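Local coordinates for IroE-like serine hydrolase (Shewanella oneidensis, PDB 3GFF), which probably hydrolyses ester bonds as a member of the esterase D family, with the alpha/beta-hydrolase fold of IroE-like serine hydrolases, at residues A[16-19]-A[24-27]; A[26-31]-A[123-128]; A[87-92]-A[115-120]; A[95-98]-A[102-105]; A[215-220]-A[239-244]. One frame throughout, in Å; residues are numbered along the deposited sequence.

Interaction 1: residues A[16-19]-A[24-27]; sequences RLES and ETRE
Arg16 to Ser19 run antiparallel to Glu24 to Glu27 as the arms of a beta hairpin, their axes 4.6 Å apart at closest approach and turned to 149°. The hairpin ends one side of the mixed central sheet of the alpha/beta-hydrolase fold. Leu17 and Arg26 form a hydrogen-bonded pair, Leu17 N giving to Arg26 O at 2.9 Å and Arg26 N returning to Leu17 O at 2.8 Å. Nearer the turn the exchange is uneven: Ser19 N lies 2.8 Å from Glu24 O, but Glu24 N is 3.2 Å from Ser19 O. Leu17, Ser19, Glu24 and Arg26 share one face, where Leu17 touches Leu125 and Ser19 OG bonds to Glu124. There Arg26 NE meets the anti side of Glu24 OE2 at 3.1 Å, an oxygen also gripped by Thr84 and Arg88. Arg26 NH2 pairs with Asp89, and on the other face Arg16 lies beside Glu27; both salt bridges are modelled too short for their detail to be trusted. Next to Arg16 a bend in Glu18 (chi2 -53°) brings its carboxylate to Thr25, whose OG1 donates to the syn side of Glu18 OE2 at 3.0 Å, 16° out of the carboxylate plane.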
# COMPACT_ATOMS: atom_id res chain seq x y z
N ARG A 16 11.09 -7.16 -24.04
CA ARG A 16 10.32 -7.91 -25.04
C ARG A 16 10.91 -9.29 -25.30
O ARG A 16 12.13 -9.48 -25.35
CB ARG A 16 10.25 -7.19 -26.39
CG ARG A 16 9.22 -6.12 -26.42
CD ARG A 16 9.55 -5.05 -27.42
NE ARG A 16 8.82 -3.84 -27.08
CZ ARG A 16 7.80 -3.32 -27.76
NH1 ARG A 16 7.40 -3.88 -28.91
NH2 ARG A 16 7.20 -2.20 -27.31
N LEU A 17 10.01 -10.24 -25.50
CA LEU A 17 10.37 -11.60 -25.83
C LEU A 17 9.44 -12.11 -26.94
O LEU A 17 8.20 -12.00 -26.84
CB LEU A 17 10.20 -12.43 -24.55
CG LEU A 17 10.71 -13.85 -24.44
CD1 LEU A 17 10.65 -14.31 -23.00
CD2 LEU A 17 9.88 -14.75 -25.33
N GLU A 18 10.03 -12.66 -27.99
CA GLU A 18 9.24 -13.27 -29.06
C GLU A 18 8.83 -14.64 -28.56
O GLU A 18 9.68 -15.50 -28.40
CB GLU A 18 10.03 -13.40 -30.36
CG GLU A 18 10.37 -12.09 -31.04
CD GLU A 18 9.15 -11.18 -31.26
OE1 GLU A 18 8.33 -11.46 -32.18
OE2 GLU A 18 9.03 -10.17 -30.53
N SER A 19 7.54 -14.85 -28.27
CA SER A 19 7.06 -16.15 -27.81
C SER A 19 6.81 -17.04 -28.99
O SER A 19 5.92 -16.78 -29.77
CB SER A 19 5.77 -16.06 -26.99
OG SER A 19 5.33 -17.36 -26.62
N GLU A 24 3.56 -14.82 -30.74
CA GLU A 24 3.41 -13.36 -30.63
C GLU A 24 4.56 -12.77 -29.85
O GLU A 24 5.35 -13.47 -29.23
CB GLU A 24 2.08 -13.00 -29.92
CG GLU A 24 1.95 -13.57 -28.51
CD GLU A 24 0.57 -13.39 -27.86
OE1 GLU A 24 -0.44 -13.11 -28.55
OE2 GLU A 24 0.47 -13.58 -26.64
N THR A 25 4.65 -11.45 -29.90
CA THR A 25 5.57 -10.68 -29.10
C THR A 25 4.93 -10.52 -27.74
O THR A 25 3.74 -10.20 -27.64
CB THR A 25 5.76 -9.29 -29.68
OG1 THR A 25 6.16 -9.41 -31.04
CG2 THR A 25 6.82 -8.49 -28.89
N ARG A 26 5.71 -10.77 -26.69
CA ARG A 26 5.27 -10.61 -25.34
C ARG A 26 6.10 -9.51 -24.66
O ARG A 26 7.31 -9.53 -24.73
CB ARG A 26 5.36 -11.94 -24.57
CG ARG A 26 4.15 -12.85 -24.71
CD ARG A 26 2.89 -12.04 -24.36
NE ARG A 26 1.75 -12.84 -23.97
CZ ARG A 26 1.13 -12.80 -22.80
NH1 ARG A 26 1.43 -11.95 -21.84
NH2 ARG A 26 0.12 -13.61 -22.60
N GLU A 27 5.43 -8.56 -24.02
CA GLU A 27 6.08 -7.49 -23.28
C GLU A 27 6.03 -7.73 -21.78
O GLU A 27 5.11 -8.37 -21.23
CB GLU A 27 5.47 -6.12 -23.62
CG GLU A 27 5.78 -5.69 -25.03
CD GLU A 27 5.13 -4.37 -25.42
OE1 GLU A 27 4.12 -3.95 -24.82
OE2 GLU A 27 5.65 -3.75 -26.37

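Interaction 2: residues A[26-31]-A[123-128]; sequences REYVIA and KELAPS
Ser128, whose OG stands 4.0 Å from Tyr28 OH across the contact and so makes no bond with it, has its backbone N shared by two carbonyls of its own helix: Glu124 O at 3.3 Å and, more weakly, Leu125 O at 3.0 Å. This doubled grip belongs to an irregular helix. A wider pi-type turn runs through residues 123 to 125, and the helix kinks at Pro127, whose N has no hydrogen to offer the turn before. With no hydrogen bond crossing between the segments, they are joined by a CH-pi contact. Leu125 CD1 sits over one face of the Tyr28 ring, 3.5 Å from its centroid and 17° off the ring normal. It is displaced toward one rim, so that Tyr28 CE1 at 3.4 Å is its nearest atom while Tyr28 CE2 is 4.1 Å away. The two side chains run antiparallel where they pass. Tyr28 carries its ring in the crowded position between backbone N and carbonyl carbon (chi1 67°), which sends it out from the strand to the helix; Leu125, with CG opposite its backbone N (chi1 -173°), reaches out to meet it. Tyr28 and Leu125 are both buried. The contact fastens helix 114-132 over one face of the central sheet: Leu17 of strand 12-19 touches the Tyr28 ring, Leu125 also reaches Ile81 of strand 77-81, and Ile129, one turn along the helix, touches Tyr28.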
# COMPACT_ATOMS: atom_id res chain seq x y z
N ARG A 26 5.71 -10.77 -26.69
CA ARG A 26 5.27 -10.61 -25.34
C ARG A 26 6.10 -9.51 -24.66
O ARG A 26 7.31 -9.53 -24.73
CB ARG A 26 5.36 -11.94 -24.57
CG ARG A 26 4.15 -12.85 -24.71
CD ARG A 26 2.89 -12.04 -24.36
NE ARG A 26 1.75 -12.84 -23.97
CZ ARG A 26 1.13 -12.80 -22.80
NH1 ARG A 26 1.43 -11.95 -21.84
NH2 ARG A 26 0.12 -13.61 -22.60
N GLU A 27 5.43 -8.56 -24.02
CA GLU A 27 6.08 -7.49 -23.28
C GLU A 27 6.03 -7.73 -21.78
O GLU A 27 5.11 -8.37 -21.23
CB GLU A 27 5.47 -6.12 -23.62
CG GLU A 27 5.78 -5.69 -25.03
CD GLU A 27 5.13 -4.37 -25.42
OE1 GLU A 27 4.12 -3.95 -24.82
OE2 GLU A 27 5.65 -3.75 -26.37
N TYR A 28 7.07 -7.23 -21.13
CA TYR A 28 7.17 -7.33 -19.69
C TYR A 28 8.11 -6.25 -19.14
O TYR A 28 8.90 -5.66 -19.88
CB TYR A 28 7.61 -8.74 -19.27
CG TYR A 28 9.00 -9.16 -19.66
CD1 TYR A 28 9.24 -9.76 -20.88
CD2 TYR A 28 10.06 -9.00 -18.78
CE1 TYR A 28 10.50 -10.20 -21.21
CE2 TYR A 28 11.31 -9.42 -19.11
CZ TYR A 28 11.53 -10.04 -20.32
OH TYR A 28 12.79 -10.44 -20.69
N VAL A 29 8.01 -6.02 -17.84
CA VAL A 29 8.81 -5.03 -17.13
C VAL A 29 9.56 -5.69 -15.96
O VAL A 29 9.04 -6.59 -15.33
CB VAL A 29 7.94 -3.86 -16.59
CG1 VAL A 29 7.55 -2.90 -17.70
CG2 VAL A 29 6.69 -4.40 -15.86
N ILE A 30 10.78 -5.25 -15.72
CA ILE A 30 11.64 -5.75 -14.63
C ILE A 30 12.04 -4.60 -13.69
O ILE A 30 12.43 -3.57 -14.16
CB ILE A 30 12.99 -6.28 -15.19
CG1 ILE A 30 12.80 -7.45 -16.14
CG2 ILE A 30 13.95 -6.68 -14.08
CD1 ILE A 30 14.14 -7.97 -16.70
N ALA A 31 11.93 -4.80 -12.38
CA ALA A 31 12.40 -3.85 -11.37
C ALA A 31 13.47 -4.63 -10.62
O ALA A 31 13.20 -5.75 -10.16
CB ALA A 31 11.28 -3.40 -10.41
N LYS A 123 8.94 -22.13 -20.13
CA LYS A 123 9.77 -22.55 -21.24
C LYS A 123 10.47 -21.38 -21.92
O LYS A 123 11.53 -21.57 -22.47
CB LYS A 123 8.95 -23.38 -22.24
CG LYS A 123 8.33 -24.64 -21.64
CD LYS A 123 9.38 -25.70 -21.31
CE LYS A 123 8.71 -27.08 -20.96
NZ LYS A 123 9.71 -28.17 -20.66
N GLU A 124 9.91 -20.17 -21.82
CA GLU A 124 10.50 -19.00 -22.46
C GLU A 124 10.83 -17.86 -21.52
O GLU A 124 12.01 -17.50 -21.37
CB GLU A 124 9.58 -18.53 -23.56
CG GLU A 124 9.30 -19.58 -24.62
CD GLU A 124 8.25 -19.18 -25.64
OE1 GLU A 124 7.29 -18.48 -25.29
OE2 GLU A 124 8.35 -19.61 -26.79
N LEU A 125 9.84 -17.29 -20.84
CA LEU A 125 10.11 -16.13 -19.99
C LEU A 125 11.10 -16.40 -18.81
O LEU A 125 12.14 -15.73 -18.73
CB LEU A 125 8.81 -15.49 -19.50
CG LEU A 125 8.95 -14.15 -18.73
CD1 LEU A 125 9.55 -13.04 -19.57
CD2 LEU A 125 7.61 -13.71 -18.14
N ALA A 126 10.82 -17.35 -17.92
CA ALA A 126 11.73 -17.54 -16.79
C ALA A 126 13.20 -17.88 -17.21
O ALA A 126 14.16 -17.27 -16.72
CB ALA A 126 11.15 -18.55 -15.75
N PRO A 127 13.38 -18.82 -18.12
CA PRO A 127 14.76 -19.05 -18.53
C PRO A 127 15.49 -17.78 -19.01
O PRO A 127 16.69 -17.63 -18.77
CB PRO A 127 14.61 -20.06 -19.68
CG PRO A 127 13.32 -20.73 -19.45
CD PRO A 127 12.44 -19.78 -18.73
N SER A 128 14.77 -16.89 -19.68
CA SER A 128 15.35 -15.65 -20.23
C SER A 128 15.77 -14.68 -19.12
O SER A 128 16.87 -14.11 -19.17
CB SER A 128 14.35 -14.98 -21.18
OG SER A 128 14.86 -13.77 -21.66

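Interaction 3: residues A[87-92]-A[115-120]; sequences MRDYTP and GRFLDF
Phe117 is met by two consecutive residues, Asp89 and Tyr90, each turned differently against its ring. The Asp89 side chain crosses that of Phe117 at about a right angle, yet its carboxylate plane lies only 11° from the ring plane. The touching is done by carbon, Asp89 CB being 3.6 Å from Phe117 CB. The backbone closes in as well, with Asp89 O 3.6 Å from Phe117 CD2. Tyr90 approaches obliquely: the two ring planes stand 51° apart with centroids separated by 5.4 Å, and Tyr90 CE1 comes within 3.6 Å of Phe117 CE2. Phe117 can take both because its ring stands opposite its backbone N (chi1 170°), directed from the helix into the bend that follows helix 86-89. The Asp89 carboxylate is held by Arg88, which bonds side-on with NE and NH2 to the single oxygen OD1. The NE bond, 2.8 Å from Arg88 NE to Asp89 OD1, comes from above the carboxylate plane, whereas NH2 meets OD1 at its syn lone pair; Asp89 OD2 faces Arg26. At the far end of the segment a water spans the gap, giving to Pro92 O at 2.9 Å and accepting from Gly115 N at 3.0 Å, close to the start of the long helix. The buried contact packs the short helix 86-89 and its exit against helix 114-132. Arg26 of strand 24-31 flanks Phe117, and Tyr90 leans on Val150 of helix 146-156 while its OH bonds to Asp50 N, beside the probable nucleophile elbow.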
# COMPACT_ATOMS: atom_id res chain seq x y z
N MSE A 87 -8.33 -13.09 -21.64
CA MSE A 87 -9.30 -14.17 -21.47
C MSE A 87 -8.73 -15.49 -21.97
O MSE A 87 -9.11 -16.54 -21.51
CB MSE A 87 -10.64 -13.86 -22.13
CG MSE A 87 -11.51 -12.84 -21.36
SE MSE A 87 -11.94 -13.40 -19.51
CE MSE A 87 -12.90 -14.96 -20.06
N ARG A 88 -7.79 -15.43 -22.90
CA ARG A 88 -7.22 -16.64 -23.46
C ARG A 88 -6.21 -17.21 -22.50
O ARG A 88 -6.28 -18.39 -22.20
CB ARG A 88 -6.55 -16.34 -24.79
CG ARG A 88 -6.00 -17.54 -25.56
CD ARG A 88 -5.02 -17.06 -26.62
NE ARG A 88 -3.87 -16.41 -26.00
CZ ARG A 88 -2.92 -15.74 -26.65
NH1 ARG A 88 -2.97 -15.60 -27.98
NH2 ARG A 88 -1.92 -15.20 -25.98
N ASP A 89 -5.33 -16.36 -21.97
CA ASP A 89 -4.20 -16.80 -21.16
C ASP A 89 -4.47 -17.01 -19.69
O ASP A 89 -3.73 -17.72 -19.06
CB ASP A 89 -3.08 -15.77 -21.26
CG ASP A 89 -2.55 -15.61 -22.67
OD1 ASP A 89 -2.63 -16.57 -23.47
OD2 ASP A 89 -2.03 -14.51 -22.98
N TYR A 90 -5.51 -16.39 -19.15
CA TYR A 90 -5.77 -16.46 -17.72
C TYR A 90 -6.84 -17.45 -17.34
O TYR A 90 -7.12 -17.60 -16.15
CB TYR A 90 -6.07 -15.05 -17.17
CG TYR A 90 -4.86 -14.16 -16.97
CD1 TYR A 90 -3.67 -14.39 -17.66
CD2 TYR A 90 -4.93 -13.04 -16.17
CE1 TYR A 90 -2.59 -13.59 -17.50
CE2 TYR A 90 -3.81 -12.19 -16.01
CZ TYR A 90 -2.66 -12.47 -16.69
OH TYR A 90 -1.53 -11.65 -16.60
N THR A 91 -7.43 -18.14 -18.33
CA THR A 91 -8.49 -19.12 -18.10
C THR A 91 -7.99 -20.55 -18.33
O THR A 91 -7.40 -20.85 -19.34
CB THR A 91 -9.76 -18.81 -18.94
OG1 THR A 91 -9.44 -18.72 -20.34
CG2 THR A 91 -10.38 -17.46 -18.47
N PRO A 92 -8.16 -21.41 -17.32
CA PRO A 92 -7.67 -22.78 -17.40
C PRO A 92 -8.56 -23.72 -18.21
O PRO A 92 -8.07 -24.72 -18.76
CB PRO A 92 -7.61 -23.21 -15.94
CG PRO A 92 -8.67 -22.37 -15.24
CD PRO A 92 -8.79 -21.11 -16.01
N GLY A 115 -2.87 -23.00 -19.63
CA GLY A 115 -1.82 -24.04 -19.70
C GLY A 115 -0.64 -23.60 -20.51
O GLY A 115 0.52 -23.68 -20.07
N ARG A 116 -0.95 -23.10 -21.69
CA ARG A 116 0.04 -22.60 -22.63
C ARG A 116 0.72 -21.33 -22.17
O ARG A 116 1.90 -21.16 -22.44
CB ARG A 116 -0.58 -22.46 -24.02
CG ARG A 116 -0.91 -23.87 -24.59
CD ARG A 116 -2.21 -23.97 -25.39
NE ARG A 116 -2.26 -23.77 -26.85
CZ ARG A 116 -1.29 -23.43 -27.71
NH1 ARG A 116 -0.02 -23.16 -27.35
NH2 ARG A 116 -1.62 -23.34 -28.99
N PHE A 117 -0.01 -20.43 -21.53
CA PHE A 117 0.57 -19.22 -20.97
C PHE A 117 1.57 -19.59 -19.84
O PHE A 117 2.65 -18.97 -19.73
CB PHE A 117 -0.53 -18.25 -20.55
CG PHE A 117 -0.05 -17.08 -19.74
CD1 PHE A 117 0.57 -16.01 -20.35
CD2 PHE A 117 -0.27 -17.02 -18.37
CE1 PHE A 117 0.98 -14.91 -19.60
CE2 PHE A 117 0.15 -15.95 -17.62
CZ PHE A 117 0.78 -14.90 -18.23
N LEU A 118 1.21 -20.57 -18.99
CA LEU A 118 2.14 -21.05 -17.97
C LEU A 118 3.37 -21.68 -18.66
O LEU A 118 4.51 -21.52 -18.20
CB LEU A 118 1.47 -22.05 -17.02
CG LEU A 118 0.60 -21.40 -15.94
CD1 LEU A 118 -0.42 -22.39 -15.35
CD2 LEU A 118 1.54 -20.75 -14.86
N ASP A 119 3.15 -22.41 -19.75
CA ASP A 119 4.26 -23.00 -20.50
C ASP A 119 5.16 -21.89 -21.02
O ASP A 119 6.40 -22.00 -21.02
CB ASP A 119 3.75 -23.83 -21.66
CG ASP A 119 3.11 -25.13 -21.22
OD1 ASP A 119 3.28 -25.58 -20.07
OD2 ASP A 119 2.40 -25.69 -22.03
N PHE A 120 4.55 -20.80 -21.49
CA PHE A 120 5.29 -19.60 -21.92
C PHE A 120 6.23 -19.08 -20.82
O PHE A 120 7.37 -18.72 -21.07
CB PHE A 120 4.34 -18.50 -22.40
CG PHE A 120 4.87 -17.07 -22.16
CD1 PHE A 120 5.94 -16.56 -22.91
CD2 PHE A 120 4.29 -16.24 -21.19
CE1 PHE A 120 6.43 -15.25 -22.69
CE2 PHE A 120 4.80 -14.93 -20.93
CZ PHE A 120 5.87 -14.46 -21.69
O HOH W 1 -5.30 -24.72 -19.77

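Interaction 4: residues A[95-98]-A[102-105]; sequences TLVL and NKGN
Two backbone hydrogen bonds tie Leu96 and Leu98 to the residues flanking Lys103. Gly104 N donates to Leu96 O over 2.9 Å in a bond nearly straight at the hydrogen (173°), with the donor tilted from the carbonyl plane. Leu98 N donates to Asn102 O over 2.8 Å, approaching almost along the C=O axis. A further polar contact is the CA-H...O approach of Lys103 CA to Leu96 O at 3.5 Å. The pair of bonds frames a single beta bridge between Val97 and Lys103, whose CA atoms are 4.2 Å apart. It closes a tight, hairpin-like reversal within the long loop between helices 86-89 and 114-132. An ST turn leads into it: Thr95 OG1 accepts from Val97 N at 3.3 Å. Thr95 O is itself bonded to Thr111 OG1, which ties the base of the reversal to the same loop farther on. The van der Waals contacts depend on Lys103, whose chain is bent at chi2 (-66°) and again at chi4 (-75°). It folds back across the opposing backbone, so that its apolar methylene CD lies 3.8 Å from Val97 CG1 and 3.9 Å from Leu96 CB. Leu98 turns its CD1 branch to the backbone, 4.0 Å from Lys103 O. Beyond the two segments, the Leu98 side chain also touches Tyr108 and Trp173, whereas Leu96 touches a crystal neighbour.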
# COMPACT_ATOMS: atom_id res chain seq x y z
N THR A 95 -15.05 -22.14 -21.87
CA THR A 95 -16.52 -22.02 -21.82
C THR A 95 -16.87 -20.70 -22.49
O THR A 95 -16.08 -19.76 -22.48
CB THR A 95 -17.12 -22.05 -20.38
OG1 THR A 95 -18.55 -22.03 -20.45
CG2 THR A 95 -16.64 -20.85 -19.57
N LEU A 96 -18.07 -20.67 -23.07
CA LEU A 96 -18.61 -19.48 -23.72
C LEU A 96 -19.65 -18.79 -22.84
O LEU A 96 -20.22 -17.78 -23.26
CB LEU A 96 -19.30 -19.87 -25.03
CG LEU A 96 -18.42 -20.52 -26.11
CD1 LEU A 96 -19.25 -21.12 -27.23
CD2 LEU A 96 -17.35 -19.52 -26.61
N VAL A 97 -19.87 -19.29 -21.62
CA VAL A 97 -20.93 -18.77 -20.77
C VAL A 97 -20.48 -18.34 -19.37
O VAL A 97 -19.46 -18.78 -18.87
CB VAL A 97 -22.13 -19.80 -20.60
CG1 VAL A 97 -22.86 -20.08 -21.94
CG2 VAL A 97 -21.66 -21.11 -19.94
N LEU A 98 -21.28 -17.45 -18.78
CA LEU A 98 -21.12 -17.01 -17.40
C LEU A 98 -21.79 -18.10 -16.54
O LEU A 98 -22.47 -18.94 -17.08
CB LEU A 98 -21.82 -15.66 -17.17
CG LEU A 98 -21.23 -14.42 -17.87
CD1 LEU A 98 -22.29 -13.37 -18.16
CD2 LEU A 98 -20.06 -13.84 -17.03
N ASN A 102 -25.80 -17.60 -19.28
CA ASN A 102 -25.86 -16.58 -20.32
C ASN A 102 -24.48 -16.43 -20.98
O ASN A 102 -23.47 -16.67 -20.36
CB ASN A 102 -26.29 -15.27 -19.69
CG ASN A 102 -27.68 -15.34 -19.12
OD1 ASN A 102 -28.54 -16.07 -19.64
ND2 ASN A 102 -27.93 -14.59 -18.06
N LYS A 103 -24.47 -16.07 -22.25
CA LYS A 103 -23.22 -15.99 -22.98
C LYS A 103 -22.29 -14.88 -22.45
O LYS A 103 -22.75 -13.80 -22.08
CB LYS A 103 -23.49 -15.82 -24.48
CG LYS A 103 -23.94 -17.13 -25.21
CD LYS A 103 -22.80 -18.21 -25.24
CE LYS A 103 -23.14 -19.56 -26.00
NZ LYS A 103 -24.05 -20.52 -25.31
N GLY A 104 -20.99 -15.17 -22.40
CA GLY A 104 -20.00 -14.18 -22.00
C GLY A 104 -19.79 -13.29 -23.21
O GLY A 104 -20.41 -13.52 -24.25
N ASN A 105 -18.94 -12.28 -23.10
CA ASN A 105 -18.61 -11.41 -24.25
C ASN A 105 -17.86 -12.24 -25.30
O ASN A 105 -17.36 -13.32 -24.98
CB ASN A 105 -17.78 -10.20 -23.81
CG ASN A 105 -16.47 -10.58 -23.15
OD1 ASN A 105 -15.59 -11.21 -23.75
ND2 ASN A 105 -16.32 -10.15 -21.92

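Interaction 5: residues A[215-220]-A[239-244]; sequences YHKDLN and AKYYPE
The Tyr241 ring has Pro243 N over the centre of one face, 3.9 Å above the plane, while Lys217 comes to it obliquely near the phenol end. Lys217 CD is 3.8 Å from Tyr241 CE1, and the ammonium group continues to the hydroxyl, where Lys217 NZ donates to Tyr241 OH at 3.2 Å. The route explains the fit: the extended first part of the lysine chain (chi1 172°) lays CD by the ring, and the bend at chi3 (77°) then carries CE and NZ toward the oxygen. Lys217 NZ has a stronger partner in Asn203 OD1, so the amine is shared by two acceptors, and Asn203 also touches the Tyr241 side chain. Among the other flat groups, the Asn220 amide sends ND2 back to His216 O at 3.1 Å; that carbonyl oxygen lies in the amide plane, but ND2 stands above the carbonyl plane. The His216 ring meets that of His247 at about 90° and its NE2 bonds to Asp169, which puts this helix start beside the probable Ser-His-Asp triad, to which His247 and Asp169 belong. Helix 215-230 is the connection of a beta-alpha-beta crossover between the parallel strands 195-201 and 235-241. Lys217 and Tyr241 join its first turn to the C-terminal part of strand 235-241, with Leu221 of the same helix against Tyr241.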
# COMPACT_ATOMS: atom_id res chain seq x y z
N TYR A 215 -21.99 -14.43 -4.87
CA TYR A 215 -21.58 -15.72 -5.43
C TYR A 215 -20.07 -15.88 -5.57
O TYR A 215 -19.53 -16.93 -5.26
CB TYR A 215 -22.26 -15.91 -6.79
CG TYR A 215 -21.92 -17.18 -7.52
CD1 TYR A 215 -22.65 -18.34 -7.30
CD2 TYR A 215 -20.91 -17.22 -8.47
CE1 TYR A 215 -22.36 -19.50 -7.97
CE2 TYR A 215 -20.62 -18.40 -9.16
CZ TYR A 215 -21.36 -19.53 -8.89
OH TYR A 215 -21.14 -20.72 -9.56
N HIS A 216 -19.40 -14.85 -6.08
CA HIS A 216 -17.94 -14.84 -6.23
C HIS A 216 -17.24 -14.95 -4.85
O HIS A 216 -16.29 -15.73 -4.68
CB HIS A 216 -17.54 -13.57 -7.02
CG HIS A 216 -16.14 -13.09 -6.79
ND1 HIS A 216 -15.02 -13.79 -7.21
CD2 HIS A 216 -15.68 -11.93 -6.25
CE1 HIS A 216 -13.94 -13.09 -6.90
NE2 HIS A 216 -14.31 -11.98 -6.29
N LYS A 217 -17.69 -14.14 -3.89
CA LYS A 217 -17.13 -14.18 -2.54
C LYS A 217 -17.34 -15.54 -1.88
O LYS A 217 -16.42 -16.11 -1.29
CB LYS A 217 -17.74 -13.10 -1.67
CG LYS A 217 -17.33 -13.20 -0.19
CD LYS A 217 -17.87 -12.11 0.66
CE LYS A 217 -19.29 -12.29 1.00
NZ LYS A 217 -19.52 -11.55 2.29
N ASP A 218 -18.55 -16.08 -2.00
CA ASP A 218 -18.88 -17.37 -1.38
C ASP A 218 -18.03 -18.52 -1.92
O ASP A 218 -17.58 -19.36 -1.14
CB ASP A 218 -20.38 -17.66 -1.46
CG ASP A 218 -21.21 -16.59 -0.83
OD1 ASP A 218 -20.67 -15.91 0.06
OD2 ASP A 218 -22.40 -16.40 -1.20
N LEU A 219 -17.78 -18.53 -3.23
CA LEU A 219 -16.87 -19.52 -3.85
C LEU A 219 -15.50 -19.47 -3.22
O LEU A 219 -14.91 -20.52 -2.98
CB LEU A 219 -16.75 -19.32 -5.38
CG LEU A 219 -17.65 -20.20 -6.28
CD1 LEU A 219 -18.96 -20.56 -5.66
CD2 LEU A 219 -17.85 -19.60 -7.62
N ASN A 220 -15.00 -18.26 -2.98
CA ASN A 220 -13.70 -18.08 -2.33
C ASN A 220 -13.63 -18.55 -0.87
O ASN A 220 -12.68 -19.23 -0.49
CB ASN A 220 -13.20 -16.62 -2.41
CG ASN A 220 -12.46 -16.32 -3.71
OD1 ASN A 220 -11.25 -16.47 -3.77
ND2 ASN A 220 -13.19 -15.96 -4.75
N ALA A 239 -5.45 -17.79 4.38
CA ALA A 239 -6.38 -16.87 3.75
C ALA A 239 -6.72 -15.73 4.72
O ALA A 239 -6.59 -15.89 5.93
CB ALA A 239 -7.69 -17.60 3.33
N LYS A 240 -7.06 -14.58 4.16
CA LYS A 240 -7.54 -13.45 4.93
C LYS A 240 -8.72 -12.85 4.19
O LYS A 240 -8.66 -12.62 3.00
CB LYS A 240 -6.46 -12.40 5.21
CG LYS A 240 -7.01 -11.19 6.02
CD LYS A 240 -5.97 -10.13 6.43
CE LYS A 240 -5.49 -10.28 7.88
NZ LYS A 240 -4.54 -9.17 8.20
N TYR A 241 -9.81 -12.66 4.92
CA TYR A 241 -11.03 -12.03 4.41
C TYR A 241 -11.01 -10.54 4.76
O TYR A 241 -10.71 -10.15 5.89
CB TYR A 241 -12.29 -12.72 5.00
CG TYR A 241 -13.60 -11.98 4.71
CD1 TYR A 241 -14.02 -11.78 3.38
CD2 TYR A 241 -14.40 -11.50 5.74
CE1 TYR A 241 -15.19 -11.12 3.10
CE2 TYR A 241 -15.60 -10.82 5.47
CZ TYR A 241 -15.98 -10.65 4.12
OH TYR A 241 -17.14 -10.00 3.80
N TYR A 242 -11.35 -9.71 3.77
CA TYR A 242 -11.36 -8.25 3.88
C TYR A 242 -12.78 -7.69 3.65
O TYR A 242 -13.14 -7.36 2.51
CB TYR A 242 -10.40 -7.66 2.84
CG TYR A 242 -8.94 -8.08 2.97
CD1 TYR A 242 -8.45 -9.21 2.32
CD2 TYR A 242 -8.05 -7.32 3.72
CE1 TYR A 242 -7.12 -9.58 2.44
CE2 TYR A 242 -6.74 -7.66 3.84
CZ TYR A 242 -6.27 -8.78 3.18
OH TYR A 242 -4.96 -9.13 3.35
N PRO A 243 -13.57 -7.56 4.70
CA PRO A 243 -14.95 -7.09 4.48
C PRO A 243 -15.06 -5.66 3.94
O PRO A 243 -16.06 -5.32 3.32
CB PRO A 243 -15.57 -7.17 5.89
CG PRO A 243 -14.42 -7.02 6.81
CD PRO A 243 -13.27 -7.73 6.13
N GLU A 244 -14.01 -4.84 4.14
CA GLU A 244 -14.04 -3.44 3.70
C GLU A 244 -13.31 -3.26 2.40
O GLU A 244 -12.92 -2.17 2.08
CB GLU A 244 -13.48 -2.53 4.78
CG GLU A 244 -14.09 -2.75 6.18
CD GLU A 244 -15.60 -2.62 6.20
OE1 GLU A 244 -16.14 -1.80 5.43
OE2 GLU A 244 -16.26 -3.34 7.01

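How the interactions relate
Interactions 1, 2 and 3 form one continuous patch. Interactions 1 and 2 share Arg26 and Glu27 on strand 24-31, with centres about 8 Å apart. Interactions 2 and 3 use successive parts of helix 114-132, their centres about 15 Å apart; Arg26 touches Phe117 and Phe120 between them. Interaction 4 lies inside the chain excursion spanned by interaction 3, yet its centre is about 18 Å away, out on the surface. Interaction 5 sits at the other border of the sheet, about 35 Å from interaction 1 between centres. Two of the contacts come near the probable Ser-His-Asp triad: Tyr90 of interaction 3 contacts the probable nucleophile elbow, and Lys217 of interaction 5 lies near the triad without touching.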